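Local coordinates for glutathione S-transferase (Xanthomonas axonopodis pv. citri, PDB 6NV6), which probably catalyses the conjugation of glutathione to electrophilic substrates, as a bacterial theta class transferase that binds glutathione, at residues W100-F113 against P164-I177. Numbering follows the deposited sequence.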
# COMPACT_ATOMS: atom_id res chain seq x y z
N TRP A 100 8.50 -3.98 6.24
CA TRP A 100 7.66 -4.99 6.87
C TRP A 100 6.45 -5.35 6.00
O TRP A 100 6.02 -6.51 5.97
CB TRP A 100 7.23 -4.47 8.25
CG TRP A 100 6.32 -5.37 9.03
CD1 TRP A 100 6.69 -6.27 9.98
CD2 TRP A 100 4.89 -5.41 8.97
NE1 TRP A 100 5.58 -6.89 10.50
CE2 TRP A 100 4.46 -6.38 9.90
CE3 TRP A 100 3.93 -4.72 8.22
CZ2 TRP A 100 3.12 -6.68 10.10
CZ3 TRP A 100 2.59 -5.03 8.41
CH2 TRP A 100 2.20 -6.00 9.34
N THR A 101 5.89 -4.37 5.29
CA THR A 101 4.78 -4.66 4.40
C THR A 101 5.19 -5.69 3.35
O THR A 101 4.45 -6.65 3.09
CB THR A 101 4.28 -3.37 3.73
OG1 THR A 101 3.75 -2.49 4.72
CG2 THR A 101 3.20 -3.68 2.72
N THR A 102 6.36 -5.51 2.76
CA THR A 102 6.84 -6.47 1.78
C THR A 102 7.33 -7.76 2.44
O THR A 102 6.94 -8.86 2.04
CB THR A 102 7.94 -5.84 0.94
OG1 THR A 102 7.42 -4.68 0.26
CG2 THR A 102 8.48 -6.84 -0.07
N SER A 103 8.17 -7.64 3.47
CA SER A 103 8.84 -8.82 4.00
C SER A 103 7.88 -9.75 4.74
O SER A 103 8.11 -10.96 4.78
CB SER A 103 9.98 -8.39 4.93
OG SER A 103 9.52 -8.16 6.25
N THR A 104 6.80 -9.22 5.32
CA THR A 104 6.04 -10.01 6.28
C THR A 104 4.55 -10.08 5.97
O THR A 104 3.92 -11.12 6.18
CB THR A 104 6.25 -9.44 7.70
OG1 THR A 104 7.65 -9.47 8.02
CG2 THR A 104 5.49 -10.24 8.73
N PHE A 105 3.96 -9.00 5.45
CA PHE A 105 2.52 -8.99 5.31
C PHE A 105 2.04 -9.38 3.92
O PHE A 105 1.05 -10.11 3.79
CB PHE A 105 1.96 -7.61 5.67
CG PHE A 105 0.48 -7.49 5.47
CD1 PHE A 105 -0.39 -8.11 6.35
CD2 PHE A 105 -0.04 -6.79 4.40
CE1 PHE A 105 -1.76 -8.02 6.17
CE2 PHE A 105 -1.42 -6.68 4.20
CZ PHE A 105 -2.28 -7.30 5.09
N ALA A 106 2.72 -8.91 2.88
CA ALA A 106 2.16 -8.99 1.53
C ALA A 106 1.95 -10.44 1.08
O ALA A 106 0.93 -10.75 0.44
CB ALA A 106 3.07 -8.24 0.56
N GLY A 107 2.88 -11.33 1.41
CA GLY A 107 2.79 -12.69 0.91
C GLY A 107 1.56 -13.41 1.42
O GLY A 107 0.77 -13.94 0.63
N VAL A 108 1.36 -13.43 2.74
CA VAL A 108 0.19 -14.10 3.30
C VAL A 108 -1.08 -13.38 2.87
O VAL A 108 -2.10 -14.02 2.57
CB VAL A 108 0.30 -14.22 4.84
CG1 VAL A 108 0.23 -12.87 5.51
CG2 VAL A 108 -0.80 -15.14 5.38
N PHE A 109 -1.05 -12.05 2.78
CA PHE A 109 -2.27 -11.35 2.42
C PHE A 109 -2.62 -11.56 0.96
O PHE A 109 -3.80 -11.75 0.63
CB PHE A 109 -2.16 -9.86 2.70
CG PHE A 109 -3.38 -9.11 2.28
CD1 PHE A 109 -4.53 -9.15 3.05
CD2 PHE A 109 -3.41 -8.43 1.08
CE1 PHE A 109 -5.68 -8.49 2.65
CE2 PHE A 109 -4.56 -7.77 0.68
CZ PHE A 109 -5.69 -7.80 1.47
N ARG A 110 -1.63 -11.52 0.07
CA ARG A 110 -1.92 -11.80 -1.33
C ARG A 110 -2.53 -13.19 -1.47
O ARG A 110 -3.39 -13.42 -2.33
CB ARG A 110 -0.67 -11.66 -2.19
N ASP A 111 -2.12 -14.12 -0.59
CA ASP A 111 -2.70 -15.45 -0.59
C ASP A 111 -4.15 -15.42 -0.13
O ASP A 111 -5.04 -15.98 -0.78
CB ASP A 111 -1.87 -16.37 0.30
CG ASP A 111 -1.77 -17.77 -0.25
OD1 ASP A 111 -1.39 -17.92 -1.43
OD2 ASP A 111 -2.06 -18.73 0.51
N LEU A 112 -4.41 -14.76 1.01
CA LEU A 112 -5.78 -14.56 1.46
C LEU A 112 -6.61 -13.93 0.37
O LEU A 112 -7.69 -14.41 0.03
CB LEU A 112 -5.81 -13.69 2.72
CG LEU A 112 -7.24 -13.37 3.18
CD1 LEU A 112 -7.93 -14.63 3.70
CD2 LEU A 112 -7.25 -12.29 4.23
N PHE A 113 -6.11 -12.85 -0.22
CA PHE A 113 -6.90 -12.12 -1.20
C PHE A 113 -7.17 -12.96 -2.44
O PHE A 113 -8.23 -12.80 -3.06
CB PHE A 113 -6.20 -10.82 -1.58
CG PHE A 113 -6.97 -9.99 -2.54
CD1 PHE A 113 -6.82 -10.17 -3.91
CD2 PHE A 113 -7.90 -9.07 -2.08
CE1 PHE A 113 -7.57 -9.42 -4.82
CE2 PHE A 113 -8.65 -8.29 -2.99
CZ PHE A 113 -8.48 -8.48 -4.36
N PRO A 164 3.02 2.00 1.58
CA PRO A 164 2.92 0.58 1.19
C PRO A 164 1.82 -0.18 1.92
O PRO A 164 0.96 -0.79 1.26
CB PRO A 164 4.31 0.03 1.51
CG PRO A 164 5.20 1.22 1.43
CD PRO A 164 4.40 2.36 1.95
N LEU A 165 1.80 -0.16 3.26
CA LEU A 165 0.72 -0.83 3.98
C LEU A 165 -0.64 -0.16 3.72
O LEU A 165 -1.67 -0.84 3.68
CB LEU A 165 1.00 -0.87 5.48
CG LEU A 165 0.02 -1.71 6.29
CD1 LEU A 165 0.02 -3.17 5.83
CD2 LEU A 165 0.33 -1.62 7.77
N GLY A 166 -0.65 1.17 3.56
CA GLY A 166 -1.89 1.87 3.27
C GLY A 166 -2.55 1.41 1.98
O GLY A 166 -3.78 1.39 1.88
N SER A 167 -1.74 1.03 0.99
CA SER A 167 -2.31 0.56 -0.27
C SER A 167 -2.86 -0.86 -0.14
O SER A 167 -3.79 -1.22 -0.87
CB SER A 167 -1.28 0.64 -1.39
OG SER A 167 -0.55 1.86 -1.34
N PHE A 168 -2.30 -1.67 0.75
CA PHE A 168 -2.89 -2.99 1.01
C PHE A 168 -4.14 -2.88 1.86
O PHE A 168 -5.12 -3.60 1.62
CB PHE A 168 -1.88 -3.90 1.71
CG PHE A 168 -0.86 -4.51 0.80
CD1 PHE A 168 -1.13 -5.68 0.12
CD2 PHE A 168 0.38 -3.92 0.64
CE1 PHE A 168 -0.17 -6.25 -0.71
CE2 PHE A 168 1.34 -4.48 -0.20
CZ PHE A 168 1.05 -5.65 -0.88
N ILE A 169 -4.13 -1.98 2.85
CA ILE A 169 -5.18 -1.98 3.87
C ILE A 169 -6.52 -1.57 3.29
O ILE A 169 -7.57 -1.82 3.91
CB ILE A 169 -4.79 -1.08 5.06
CG1 ILE A 169 -5.21 -1.76 6.36
CG2 ILE A 169 -5.42 0.29 4.93
CD1 ILE A 169 -4.36 -2.96 6.69
N TYR A 170 -6.52 -0.96 2.10
CA TYR A 170 -7.77 -0.80 1.36
C TYR A 170 -8.38 -2.16 1.04
O TYR A 170 -9.56 -2.41 1.30
CB TYR A 170 -7.52 0.01 0.09
CG TYR A 170 -8.72 0.05 -0.83
CD1 TYR A 170 -9.90 0.67 -0.43
CD2 TYR A 170 -8.68 -0.54 -2.09
CE1 TYR A 170 -10.99 0.72 -1.25
CE2 TYR A 170 -9.78 -0.50 -2.93
CZ TYR A 170 -10.93 0.14 -2.50
OH TYR A 170 -12.02 0.19 -3.32
N ALA A 171 -7.57 -3.07 0.48
CA ALA A 171 -8.07 -4.42 0.21
C ALA A 171 -8.53 -5.10 1.49
O ALA A 171 -9.61 -5.71 1.52
CB ALA A 171 -6.99 -5.24 -0.49
N TRP A 172 -7.74 -4.99 2.56
CA TRP A 172 -8.10 -5.62 3.82
C TRP A 172 -9.50 -5.23 4.29
O TRP A 172 -10.29 -6.08 4.70
CB TRP A 172 -7.07 -5.24 4.89
CG TRP A 172 -7.42 -5.70 6.28
CD1 TRP A 172 -7.87 -4.93 7.33
CD2 TRP A 172 -7.33 -7.04 6.79
NE1 TRP A 172 -8.06 -5.71 8.44
CE2 TRP A 172 -7.74 -7.01 8.14
CE3 TRP A 172 -6.94 -8.27 6.23
CZ2 TRP A 172 -7.77 -8.15 8.94
CZ3 TRP A 172 -6.98 -9.39 7.03
CH2 TRP A 172 -7.39 -9.33 8.36
N PHE A 173 -9.84 -3.95 4.22
CA PHE A 173 -11.08 -3.49 4.83
C PHE A 173 -12.28 -3.62 3.91
O PHE A 173 -13.41 -3.72 4.39
CB PHE A 173 -10.93 -2.04 5.29
CG PHE A 173 -10.27 -1.89 6.64
CD1 PHE A 173 -10.88 -2.39 7.78
CD2 PHE A 173 -9.02 -1.28 6.76
CE1 PHE A 173 -10.27 -2.27 9.02
CE2 PHE A 173 -8.41 -1.15 8.00
CZ PHE A 173 -9.04 -1.65 9.13
N GLU A 174 -12.07 -3.63 2.59
CA GLU A 174 -13.19 -3.68 1.66
C GLU A 174 -13.39 -5.06 1.06
O GLU A 174 -14.40 -5.28 0.40
CB GLU A 174 -12.99 -2.63 0.56
CG GLU A 174 -12.68 -1.23 1.12
CD GLU A 174 -13.76 -0.69 2.08
OE1 GLU A 174 -14.95 -1.04 1.87
OE2 GLU A 174 -13.43 0.08 3.02
N MET A 175 -12.45 -5.98 1.28
CA MET A 175 -12.61 -7.41 1.04
C MET A 175 -13.84 -7.96 1.74
O MET A 175 -14.15 -7.56 2.87
CB MET A 175 -11.40 -8.19 1.53
CG MET A 175 -10.41 -8.56 0.48
SD MET A 175 -9.34 -9.87 1.10
CE MET A 175 -9.11 -9.32 2.78
N PRO A 176 -14.52 -8.93 1.13
CA PRO A 176 -15.63 -9.60 1.83
C PRO A 176 -15.12 -10.70 2.77
O PRO A 176 -15.07 -11.88 2.45
CB PRO A 176 -16.46 -10.15 0.67
CG PRO A 176 -15.45 -10.46 -0.39
CD PRO A 176 -14.30 -9.49 -0.22
N ILE A 177 -14.70 -10.28 3.97
CA ILE A 177 -14.19 -11.19 4.99
C ILE A 177 -14.67 -10.71 6.36
O ILE A 177 -15.13 -9.58 6.51
CB ILE A 177 -12.66 -11.29 4.99
CG1 ILE A 177 -12.05 -9.90 5.19
CG2 ILE A 177 -12.13 -11.91 3.70
CD1 ILE A 177 -10.70 -9.92 5.84
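Phe-168 enters a hole lined by Thr-101, Phe-105, Ala-106 and Phe-109, a knobs-into-holes contact between two helices whose short segments run nearly parallel, at 18°. It illustrates a principle of helix packing, that a large side chain of one helix settles among four of the other. Phe-168 CB lies 3.8 Å from Phe-105 CE2, which also borders Phe-168 CG. With CG anti to the carbonyl carbon (chi1 -79°), the ring reaches across to the facing helix. There Phe-168 CD2 and CE2 meet the methyl group of Thr-101, Phe-168 CD2 lying 3.5 Å from Thr-101 CG2, while on the other flank Phe-168 CD1 approaches Phe-109 CD2 at 3.7 Å. At the tip, Phe-168 CZ lies 3.6 Å from Ala-106 CB. Phe-105 turns its edge to the Phe-168 face in an offset edge-to-face pair, planes at 89°.

The same packing continues along the helices. Ala-171 CB meets the edge of the Phe-109 ring, 3.5 Å from Phe-109 CZ, and Phe-109 CE1 comes to the edge of Trp-172. Met-175, just past the end of helix 163-174, bends at chi3 so that CE touches Phe-109 and Leu-112, while SD makes oblique Met-aromatic contacts with Phe-109 and Phe-113. The hydroxyl of Thr-101 packs beside Leu-165 CB but is bonded within its own helix, to Trp-97 O.

The pair forms part of the all-helical C-terminal domain of the glutathione transferase fold: helix 126-146 touches Phe-105 and Trp-172 through Leu-140 and Leu-112 through Leu-133, Trp-188 of helix 183-193 meets Leu-165, and helix 13-25 of the thioredoxin-like domain reaches Pro-164 and Phe-168 through Lys-17.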